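Local coordinates for putative type VI secretion protein (Escherichia coli, PDB 6SKI) that probably acts as a phospholipase toxin that the type VI secretion system delivers after loading onto its VgrG spike, at residues A[319-330]-A[405-414]. Sequence-based numbering, arbitrary orientation.
Sequences PVGSPLQENESL and VFFERMAVPN
Leu330 and Phe407 pair backbone to backbone where strand 328-341 meets strand 398-409, an outer and the central strand of a three-stranded antiparallel sheet, and the contact illustrates how such pairing passes into irregular loop contacts. This sheet is separate from the mixed, largely parallel sheet of the chain, whose family belongs to the alpha/beta-hydrolase clan. Leu330 N gives its hydrogen to Phe407 O and Phe407 N returns one to Leu330 O, both at 2.9 Å; Glu328 and Arg409 form the next hydrogen-bonded pair, leaving Ser329 opposite Glu408 between them.

The tight part is the buried face bearing Glu328, Leu330, Phe407 and Arg409. Glu328 and Arg409 run side by side in a salt bridge, their carboxylate and guanidinium planes 47° apart. Arg409 bends at chi3 (44°), turning the guanidinium edge to Glu328 OE1, while Val412 CG1 covers one of its faces. Glu328 OE1 also lies at the ring edge of Phe407, 3.7 Å from CE2. Thr486 O takes a second bond from Arg409 NH2. On the other face, Ser329 CB meets the Phe406 ring obliquely, 3.4 Å from CZ.

Toward the solvent side the strands give way to loop. Here Val320 CG2 rests 3.6 Å from Pro413 CA, and exposed Met410 curls its thioether across the Asn327 amide, SD 3.4 Å from OD1. Even so, Val412 N still hydrogen-bonds to Glu326 O, and Asn327 OD1 accepts a hydrogen bond from Ala411 N at 2.9 Å, nearly along the C=O axis.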
loop_
_atom_site.group_PDB
_atom_site.type_symbol
_atom_site.label_atom_id
_atom_site.label_comp_id
_atom_site.label_asym_id
_atom_site.label_seq_id
_atom_site.Cartn_x
_atom_site.Cartn_y
_atom_site.Cartn_z
ATOM N N PRO A 319 -5.219 18.047 -2.368
ATOM C CA PRO A 319 -5.835 19.101 -1.561
ATOM C C PRO A 319 -6.823 19.940 -2.358
ATOM O O PRO A 319 -6.908 19.867 -3.585
ATOM C CB PRO A 319 -4.631 19.937 -1.115
ATOM C CG PRO A 319 -3.489 18.973 -1.184
ATOM C CD PRO A 319 -3.765 18.243 -2.453
ATOM N N VAL A 320 -7.577 20.756 -1.618
ATOM C CA VAL A 320 -8.677 21.522 -2.199
ATOM C C VAL A 320 -8.173 22.530 -3.227
ATOM O O VAL A 320 -8.812 22.752 -4.264
ATOM C CB VAL A 320 -9.488 22.205 -1.082
ATOM C CG1 VAL A 320 -10.087 23.513 -1.562
ATOM C CG2 VAL A 320 -10.581 21.284 -0.606
ATOM N N GLY A 321 -7.031 23.156 -2.971
ATOM C CA GLY A 321 -6.567 24.223 -3.830
ATOM C C GLY A 321 -5.634 23.813 -4.947
ATOM O O GLY A 321 -5.209 24.676 -5.723
ATOM N N SER A 322 -5.309 22.531 -5.066
ATOM C CA SER A 322 -4.425 22.082 -6.123
ATOM C C SER A 322 -5.149 22.097 -7.467
ATOM O O SER A 322 -6.380 22.114 -7.521
ATOM C CB SER A 322 -3.911 20.677 -5.820
ATOM O OG SER A 322 -4.976 19.810 -5.482
ATOM N N PRO A 323 -4.398 22.107 -8.570
ATOM C CA PRO A 323 -5.028 21.898 -9.881
ATOM C C PRO A 323 -5.667 20.532 -10.021
ATOM O O PRO A 323 -6.546 20.356 -10.873
ATOM C CB PRO A 323 -3.852 22.067 -10.848
ATOM C CG PRO A 323 -2.974 23.041 -10.137
ATOM C CD PRO A 323 -2.999 22.535 -8.718
ATOM N N LEU A 324 -5.253 19.562 -9.208
ATOM C CA LEU A 324 -5.796 18.211 -9.226
ATOM C C LEU A 324 -6.836 18.026 -8.128
ATOM O O LEU A 324 -7.008 16.925 -7.601
ATOM C CB LEU A 324 -4.675 17.186 -9.079
ATOM C CG LEU A 324 -3.851 16.879 -10.327
ATOM C CD1 LEU A 324 -2.847 15.782 -10.041
ATOM C CD2 LEU A 324 -4.756 16.484 -11.478
ATOM N N GLN A 325 -7.526 19.109 -7.782
ATOM C CA GLN A 325 -8.514 19.096 -6.714
ATOM C C GLN A 325 -9.565 18.022 -6.961
ATOM O O GLN A 325 -9.968 17.762 -8.097
ATOM C CB GLN A 325 -9.176 20.467 -6.616
ATOM C CG GLN A 325 -10.392 20.537 -5.728
ATOM C CD GLN A 325 -11.154 21.828 -5.918
ATOM O OE1 GLN A 325 -11.737 22.068 -6.973
ATOM N NE2 GLN A 325 -11.120 22.685 -4.909
ATOM N N GLU A 326 -10.015 17.398 -5.877
ATOM C CA GLU A 326 -11.001 16.330 -5.952
ATOM C C GLU A 326 -12.393 16.941 -6.020
ATOM O O GLU A 326 -12.914 17.438 -5.018
ATOM C CB GLU A 326 -10.872 15.384 -4.764
ATOM C CG GLU A 326 -9.454 14.933 -4.508
ATOM C CD GLU A 326 -9.086 13.732 -5.346
ATOM O OE1 GLU A 326 -9.950 13.251 -6.104
ATOM O OE2 GLU A 326 -7.938 13.260 -5.245
ATOM N N ASN A 327 -12.986 16.903 -7.207
ATOM C CA ASN A 327 -14.368 17.299 -7.424
ATOM C C ASN A 327 -15.148 16.056 -7.813
ATOM O O ASN A 327 -14.769 15.351 -8.753
ATOM C CB ASN A 327 -14.480 18.357 -8.519
ATOM C CG ASN A 327 -13.903 19.684 -8.102
ATOM O OD1 ASN A 327 -14.132 20.149 -6.990
ATOM N ND2 ASN A 327 -13.141 20.300 -8.992
ATOM N N GLU A 328 -16.229 15.790 -7.096
ATOM C CA GLU A 328 -17.007 14.574 -7.272
ATOM C C GLU A 328 -18.222 14.873 -8.135
ATOM O O GLU A 328 -19.141 15.572 -7.701
ATOM C CB GLU A 328 -17.435 14.004 -5.921
ATOM C CG GLU A 328 -16.289 13.451 -5.102
ATOM C CD GLU A 328 -16.757 12.763 -3.840
ATOM O OE1 GLU A 328 -17.757 13.218 -3.251
ATOM O OE2 GLU A 328 -16.126 11.766 -3.437
ATOM N N SER A 329 -18.220 14.346 -9.351
ATOM C CA SER A 329 -19.392 14.325 -10.220
ATOM C C SER A 329 -19.612 12.856 -10.553
ATOM O O SER A 329 -18.990 12.323 -11.477
ATOM C CB SER A 329 -19.175 15.172 -11.467
ATOM O OG SER A 329 -18.778 16.487 -11.123
ATOM N N LEU A 330 -20.497 12.203 -9.807
ATOM C CA LEU A 330 -20.524 10.751 -9.759
ATOM C C LEU A 330 -21.903 10.217 -10.103
ATOM O O LEU A 330 -22.915 10.750 -9.649
ATOM C CB LEU A 330 -20.127 10.243 -8.369
ATOM C CG LEU A 330 -18.921 10.896 -7.703
ATOM C CD1 LEU A 330 -18.845 10.480 -6.252
ATOM C CD2 LEU A 330 -17.640 10.536 -8.431
ATOM N N VAL A 405 -28.658 8.524 -11.314
ATOM C CA VAL A 405 -28.559 9.325 -10.099
ATOM C C VAL A 405 -27.175 9.956 -10.048
ATOM O O VAL A 405 -26.162 9.254 -10.079
ATOM C CB VAL A 405 -28.828 8.481 -8.848
ATOM C CG1 VAL A 405 -28.845 9.363 -7.619
ATOM C CG2 VAL A 405 -30.136 7.755 -8.990
ATOM N N PHE A 406 -27.133 11.280 -9.968
ATOM C CA PHE A 406 -25.894 12.040 -9.974
ATOM C C PHE A 406 -25.674 12.707 -8.624
ATOM O O PHE A 406 -26.601 13.267 -8.032
ATOM C CB PHE A 406 -25.918 13.103 -11.070
ATOM C CG PHE A 406 -24.574 13.386 -11.666
ATOM C CD1 PHE A 406 -23.897 12.411 -12.371
ATOM C CD2 PHE A 406 -23.991 14.626 -11.524
ATOM C CE1 PHE A 406 -22.665 12.668 -12.924
ATOM C CE2 PHE A 406 -22.756 14.888 -12.069
ATOM C CZ PHE A 406 -22.096 13.907 -12.772
ATOM N N PHE A 407 -24.441 12.638 -8.144
ATOM C CA PHE A 407 -24.002 13.342 -6.952
ATOM C C PHE A 407 -22.949 14.360 -7.359
ATOM O O PHE A 407 -21.965 14.008 -8.018
ATOM C CB PHE A 407 -23.434 12.370 -5.921
ATOM C CG PHE A 407 -23.055 13.017 -4.625
ATOM C CD1 PHE A 407 -24.001 13.666 -3.859
ATOM C CD2 PHE A 407 -21.751 12.974 -4.174
ATOM C CE1 PHE A 407 -23.653 14.258 -2.671
ATOM C CE2 PHE A 407 -21.401 13.565 -2.986
ATOM C CZ PHE A 407 -22.354 14.207 -2.234
ATOM N N GLU A 408 -23.165 15.618 -6.981
ATOM C CA GLU A 408 -22.229 16.694 -7.275
ATOM C C GLU A 408 -21.747 17.300 -5.968
ATOM O O GLU A 408 -22.543 17.857 -5.207
ATOM C CB GLU A 408 -22.874 17.770 -8.148
ATOM C CG GLU A 408 -23.198 17.327 -9.556
ATOM C CD GLU A 408 -24.564 17.797 -10.014
ATOM O OE1 GLU A 408 -24.637 18.840 -10.697
ATOM O OE2 GLU A 408 -25.566 17.124 -9.689
ATOM N N ARG A 409 -20.448 17.200 -5.719
ATOM C CA ARG A 409 -19.813 17.844 -4.582
ATOM C C ARG A 409 -18.508 18.450 -5.063
ATOM O O ARG A 409 -17.803 17.845 -5.870
ATOM C CB ARG A 409 -19.558 16.860 -3.438
ATOM C CG ARG A 409 -19.068 17.525 -2.172
ATOM C CD ARG A 409 -19.141 16.590 -0.987
ATOM N NE ARG A 409 -18.656 15.259 -1.317
ATOM C CZ ARG A 409 -18.166 14.407 -0.426
ATOM N NH1 ARG A 409 -18.098 14.751 0.851
ATOM N NH2 ARG A 409 -17.744 13.215 -0.812
ATOM N N MET A 410 -18.194 19.646 -4.588
ATOM C CA MET A 410 -17.046 20.384 -5.084
ATOM C C MET A 410 -16.079 20.678 -3.949
ATOM O O MET A 410 -16.498 20.996 -2.832
ATOM C CB MET A 410 -17.482 21.689 -5.752
ATOM C CG MET A 410 -18.028 21.509 -7.159
ATOM S SD MET A 410 -16.763 21.648 -8.430
ATOM C CE MET A 410 -15.794 23.003 -7.781
ATOM N N ALA A 411 -14.785 20.565 -4.247
ATOM C CA ALA A 411 -13.709 20.911 -3.321
ATOM C C ALA A 411 -13.788 20.075 -2.043
ATOM O O ALA A 411 -13.933 20.594 -0.935
ATOM C CB ALA A 411 -13.727 22.408 -3.000
ATOM N N VAL A 412 -13.689 18.761 -2.216
ATOM C CA VAL A 412 -13.690 17.842 -1.082
ATOM C C VAL A 412 -12.335 17.918 -0.388
ATOM O O VAL A 412 -11.309 17.570 -0.990
ATOM C CB VAL A 412 -14.013 16.407 -1.523
ATOM C CG1 VAL A 412 -14.394 15.564 -0.323
ATOM C CG2 VAL A 412 -15.132 16.408 -2.547
ATOM N N PRO A 413 -12.282 18.367 0.863
ATOM C CA PRO A 413 -11.000 18.450 1.568
ATOM C C PRO A 413 -10.439 17.076 1.907
ATOM O O PRO A 413 -11.175 16.120 2.154
ATOM C CB PRO A 413 -11.355 19.244 2.828
ATOM C CG PRO A 413 -12.782 18.886 3.055
ATOM C CD PRO A 413 -13.381 18.891 1.689
ATOM N N ASN A 414 -9.108 16.989 1.913
ATOM C CA ASN A 414 -8.389 15.748 2.169
ATOM C C ASN A 414 -7.787 15.691 3.570
ATOM O O ASN A 414 -6.781 15.005 3.778
ATOM C CB ASN A 414 -7.297 15.552 1.119
ATOM C CG ASN A 414 -6.110 16.467 1.333
ATOM O OD1 ASN A 414 -6.254 17.585 1.820
ATOM N ND2 ASN A 414 -4.927 15.993 0.969
#